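Local coordinates for alternansucrase (Leuconostoc mesenteroides, PDB 6HVG), which belongs to glycoside hydrolase family 70, a group of large multidomain enzymes with a TIM-type barrel at the core, and carries a bound calcium ion, at residues N700-Y703 with F704-T707; S685-G688 with N689-H693. All blocks are in the same frame, centred on the assembly; numbering follows the deposited sequence.

Interaction 1 (N700-Y703 with F704-T707); sequences NMWY and FLDT
F704 lays its ring beside the M701 side chain, the two pointing the same way. The methyl CE of M701 meets ring atom CE2 of F704 at 3.6 Å, and the sulfur SD of M701 stands 5.2 Å from the centroid of the F704 ring. At 76° off the ring normal, SD sits at the edge, a Met-aromatic contact. M701 gets there by bending at both chi2 and chi3, which brings SD and CE to the CE2/CD2 edge of the F704 ring. The carbonyl O of M701 also lies at the ring edge, near its plane, while accepting the backbone N of F704 at 3.0 Å.

W702 works on another side of the turn. With CG anti to the backbone N (chi1 -173°), the indole swings round so that its six-membered ring reaches T707. There CZ2 of W702 comes to 3.2 Å from OG1 of T707, the two side chains crossing at about a right angle. CD1 of the indole has looser company in CD1 of L705, at 4.3 Å. Within 700-703, CE3 of W702 lies 4.0 Å above the Y703 ring, over its centre.

The main chain makes successive i to i+3 turns: L705 N bonds to W702 O at 3.1 Å, and D706 N makes a weak bond to Y703 O. The D706 carboxylate turns elsewhere, to R724 and the backbone N of T729. Across the contact the side chains thus meet mainly by apolar, sulfur and aromatic packing, and the hydrogen bonds that hold the shape of the turn come from the backbone.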
loop_
_atom_site.group_PDB
_atom_site.type_symbol
_atom_site.label_atom_id
_atom_site.label_comp_id
_atom_site.label_asym_id
_atom_site.label_seq_id
_atom_site.Cartn_x
_atom_site.Cartn_y
_atom_site.Cartn_z
ATOM N N ASN A 700 -4.751 23.077 17.639
ATOM C CA ASN A 700 -4.060 24.071 18.427
ATOM C C ASN A 700 -2.754 23.563 19.042
ATOM O O ASN A 700 -2.580 22.362 19.300
ATOM C CB ASN A 700 -4.966 24.581 19.537
ATOM C CG ASN A 700 -5.974 25.576 19.041
ATOM O OD1 ASN A 700 -6.062 25.846 17.847
ATOM N ND2 ASN A 700 -6.768 26.107 19.954
ATOM N N MET A 701 -1.835 24.500 19.261
ATOM C CA MET A 701 -0.577 24.212 19.917
ATOM C C MET A 701 -0.833 23.679 21.321
ATOM O O MET A 701 -0.015 22.942 21.852
ATOM C CB MET A 701 0.279 25.467 19.994
ATOM C CG MET A 701 0.597 26.125 18.658
ATOM S SD MET A 701 1.512 25.122 17.481
ATOM C CE MET A 701 3.066 24.953 18.347
ATOM N N TRP A 702 -1.964 24.053 21.918
ATOM C CA TRP A 702 -2.444 23.465 23.185
ATOM C C TRP A 702 -2.257 21.955 23.261
ATOM O O TRP A 702 -1.901 21.438 24.308
ATOM C CB TRP A 702 -3.937 23.782 23.411
ATOM C CG TRP A 702 -4.479 23.367 24.766
ATOM C CD1 TRP A 702 -4.234 23.983 25.978
ATOM C CD2 TRP A 702 -5.357 22.277 25.051
ATOM N NE1 TRP A 702 -4.895 23.324 26.997
ATOM C CE2 TRP A 702 -5.592 22.275 26.454
ATOM C CE3 TRP A 702 -5.964 21.290 24.266
ATOM C CZ2 TRP A 702 -6.412 21.335 27.070
ATOM C CZ3 TRP A 702 -6.767 20.345 24.884
ATOM C CH2 TRP A 702 -6.979 20.376 26.277
ATOM N N TYR A 703 -2.486 21.254 22.155
ATOM C CA TYR A 703 -2.410 19.789 22.164
ATOM C C TYR A 703 -1.023 19.226 22.492
ATOM O O TYR A 703 -0.928 18.103 22.990
ATOM C CB TYR A 703 -2.948 19.195 20.855
ATOM C CG TYR A 703 -4.460 19.285 20.768
ATOM C CD1 TYR A 703 -5.264 18.426 21.503
ATOM C CD2 TYR A 703 -5.086 20.248 19.971
ATOM C CE1 TYR A 703 -6.639 18.510 21.443
ATOM C CE2 TYR A 703 -6.459 20.346 19.913
ATOM C CZ TYR A 703 -7.224 19.474 20.654
ATOM O OH TYR A 703 -8.578 19.566 20.595
ATOM N N PHE A 704 0.029 19.999 22.233
ATOM C CA PHE A 704 1.384 19.578 22.589
ATOM C C PHE A 704 1.559 19.367 24.094
ATOM O O PHE A 704 2.385 18.545 24.510
ATOM C CB PHE A 704 2.416 20.593 22.119
ATOM C CG PHE A 704 2.745 20.509 20.656
ATOM C CD1 PHE A 704 3.586 19.552 20.187
ATOM C CD2 PHE A 704 2.236 21.431 19.766
ATOM C CE1 PHE A 704 3.918 19.499 18.843
ATOM C CE2 PHE A 704 2.564 21.392 18.423
ATOM C CZ PHE A 704 3.400 20.418 17.957
ATOM N N LEU A 705 0.799 20.102 24.896
ATOM C CA LEU A 705 0.941 20.057 26.345
ATOM C C LEU A 705 0.469 18.737 26.958
ATOM O O LEU A 705 1.091 18.264 27.914
ATOM C CB LEU A 705 0.187 21.228 26.996
ATOM C CG LEU A 705 0.584 22.650 26.576
ATOM C CD1 LEU A 705 -0.209 23.698 27.334
ATOM C CD2 LEU A 705 2.066 22.899 26.793
ATOM N N ASP A 706 -0.628 18.170 26.434
ATOM C CA ASP A 706 -1.258 16.965 26.973
ATOM C C ASP A 706 -1.579 17.220 28.446
ATOM O O ASP A 706 -1.034 16.569 29.334
ATOM C CB ASP A 706 -0.344 15.750 26.753
ATOM C CG ASP A 706 -0.942 14.438 27.266
ATOM O OD1 ASP A 706 -2.173 14.266 27.203
ATOM O OD2 ASP A 706 -0.173 13.555 27.721
ATOM N N THR A 707 -2.437 18.208 28.702
ATOM C CA THR A 707 -2.757 18.605 30.080
ATOM C C THR A 707 -3.437 17.505 30.870
ATOM O O THR A 707 -3.320 17.438 32.091
ATOM C CB THR A 707 -3.613 19.882 30.121
ATOM O OG1 THR A 707 -4.774 19.709 29.305
ATOM C CG2 THR A 707 -2.824 21.066 29.579
#

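Interaction 2 (S685-G688 with N689-H693); sequences SQFG and NSLTH
H693 brings ND1 and CE1 of its imidazole up to the CA of G688, with CE1 of H693 at 3.3 Å from it; G688, with no side chain, lets the ring come this close. NE2 of H693 hydrogen-bonds to D755, which limits the ring's rotation. The backbone N of H693 bonds to G688 O, in the carbonyl plane and on a lone pair, at 2.9 Å.

Earlier in the helix, Q686 bends at chi2 (61°) and brings its amide round to S690. NE2 of Q686 donates to OG of S690 at 3.1 Å, with the hydroxyl in the amide plane and the N-H pointing at it fairly straight (160°). The same OG is also hydrogen-bonded to S699 O and N700 O. F687 and L691 make a looser apolar contact, CD1 of F687 to CD1 of L691 at 4.2 Å.

The main chain changes pitch here. N689 and S690 make ordinary i to i+4 bonds, but the O of F687 takes two donors from opposite faces of its carbonyl plane: L691 N, and T692 N at 2.7 Å. The second, like H693 N to G688 O, spans five residues. This is the widened pi-type turn at the C-terminal end of helix 681-692, just before H693 leaves helical geometry.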
loop_
_atom_site.group_PDB
_atom_site.type_symbol
_atom_site.label_atom_id
_atom_site.label_comp_id
_atom_site.label_asym_id
_atom_site.label_seq_id
_atom_site.Cartn_x
_atom_site.Cartn_y
_atom_site.Cartn_z
ATOM N N SER A 685 3.499 12.926 15.435
ATOM C CA SER A 685 2.084 13.033 15.081
ATOM C C SER A 685 1.522 14.424 15.360
ATOM O O SER A 685 0.846 15.004 14.515
ATOM C CB SER A 685 1.299 11.994 15.864
ATOM O OG SER A 685 -0.066 12.108 15.637
ATOM N N GLN A 686 1.828 14.967 16.537
ATOM C CA GLN A 686 1.340 16.280 16.914
ATOM C C GLN A 686 1.948 17.384 16.029
ATOM O O GLN A 686 1.310 18.408 15.808
ATOM C CB GLN A 686 1.644 16.552 18.383
ATOM C CG GLN A 686 0.786 17.626 19.027
ATOM C CD GLN A 686 -0.664 17.256 19.000
ATOM O OE1 GLN A 686 -1.064 16.276 19.603
ATOM N NE2 GLN A 686 -1.459 18.016 18.267
ATOM N N PHE A 687 3.174 17.202 15.540
ATOM C CA PHE A 687 3.732 18.147 14.584
ATOM C C PHE A 687 2.889 18.143 13.323
ATOM O O PHE A 687 2.638 19.188 12.734
ATOM C CB PHE A 687 5.174 17.797 14.194
ATOM C CG PHE A 687 6.198 18.056 15.267
ATOM C CD1 PHE A 687 6.199 19.230 15.981
ATOM C CD2 PHE A 687 7.195 17.123 15.527
ATOM C CE1 PHE A 687 7.162 19.461 16.939
ATOM C CE2 PHE A 687 8.153 17.348 16.490
ATOM C CZ PHE A 687 8.145 18.524 17.188
ATOM N N GLY A 688 2.467 16.951 12.907
ATOM C CA GLY A 688 1.593 16.794 11.749
ATOM C C GLY A 688 0.322 17.623 11.872
ATOM O O GLY A 688 -0.006 18.369 10.970
ATOM N N ASN A 689 -0.372 17.500 13.002
ATOM C CA ASN A 689 -1.665 18.122 13.196
ATOM C C ASN A 689 -1.595 19.608 13.515
ATOM O O ASN A 689 -2.465 20.367 13.087
ATOM C CB ASN A 689 -2.420 17.412 14.325
ATOM C CG ASN A 689 -2.705 15.955 14.014
ATOM O OD1 ASN A 689 -2.839 15.571 12.850
ATOM N ND2 ASN A 689 -2.795 15.139 15.047
ATOM N N SER A 690 -0.584 20.022 14.269
ATOM C CA SER A 690 -0.475 21.417 14.712
ATOM C C SER A 690 0.402 22.339 13.873
ATOM O O SER A 690 0.227 23.542 13.934
ATOM C CB SER A 690 0.020 21.461 16.149
ATOM O OG SER A 690 -0.917 20.834 16.999
ATOM N N LEU A 691 1.335 21.801 13.101
ATOM C CA LEU A 691 2.237 22.658 12.323
ATOM C C LEU A 691 2.469 22.210 10.889
ATOM O O LEU A 691 2.354 22.983 9.954
ATOM C CB LEU A 691 3.592 22.694 13.003
ATOM C CG LEU A 691 3.713 23.486 14.283
ATOM C CD1 LEU A 691 5.012 23.118 14.985
ATOM C CD2 LEU A 691 3.669 24.971 13.980
ATOM N N THR A 692 2.849 20.959 10.746
ATOM C CA THR A 692 3.408 20.424 9.534
ATOM C C THR A 692 2.398 20.156 8.431
ATOM O O THR A 692 2.738 20.320 7.280
ATOM C CB THR A 692 4.166 19.125 9.928
ATOM O OG1 THR A 692 5.283 19.489 10.750
ATOM C CG2 THR A 692 4.645 18.367 8.741
ATOM N N HIS A 693 1.184 19.718 8.755
ATOM C CA HIS A 693 0.222 19.340 7.720
ATOM C C HIS A 693 -0.939 20.320 7.552
ATOM O O HIS A 693 -1.685 20.606 8.500
ATOM C CB HIS A 693 -0.352 17.971 7.985
ATOM C CG HIS A 693 0.671 16.903 8.096
ATOM N ND1 HIS A 693 0.557 15.892 9.024
ATOM C CD2 HIS A 693 1.827 16.684 7.427
ATOM C CE1 HIS A 693 1.597 15.086 8.912
ATOM N NE2 HIS A 693 2.386 15.548 7.955
#

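Overall arrangement
Coming from strand 678-679, one of the eight parallel strands of the barrel, the chain enters helix 681-692, where interaction 2 spans its last turns. A short connection then leads to interaction 1, so the two contacts stand in series, neither nested nor crossed, with centres about 11 Å apart. The connection brings 700-707 back onto the helix: N700 O probably hydrogen-bonds to S690 OG, and F704 packs on both Q686 and S690, with Y703 alongside Q686. M813 of helix 807-814 touches F687 and L691 from interaction 2 as well as M701 and F704 from interaction 1. Beyond, L705 and W702 reach strand 862-866, linking the barrel helix to the ten-stranded antiparallel sheet.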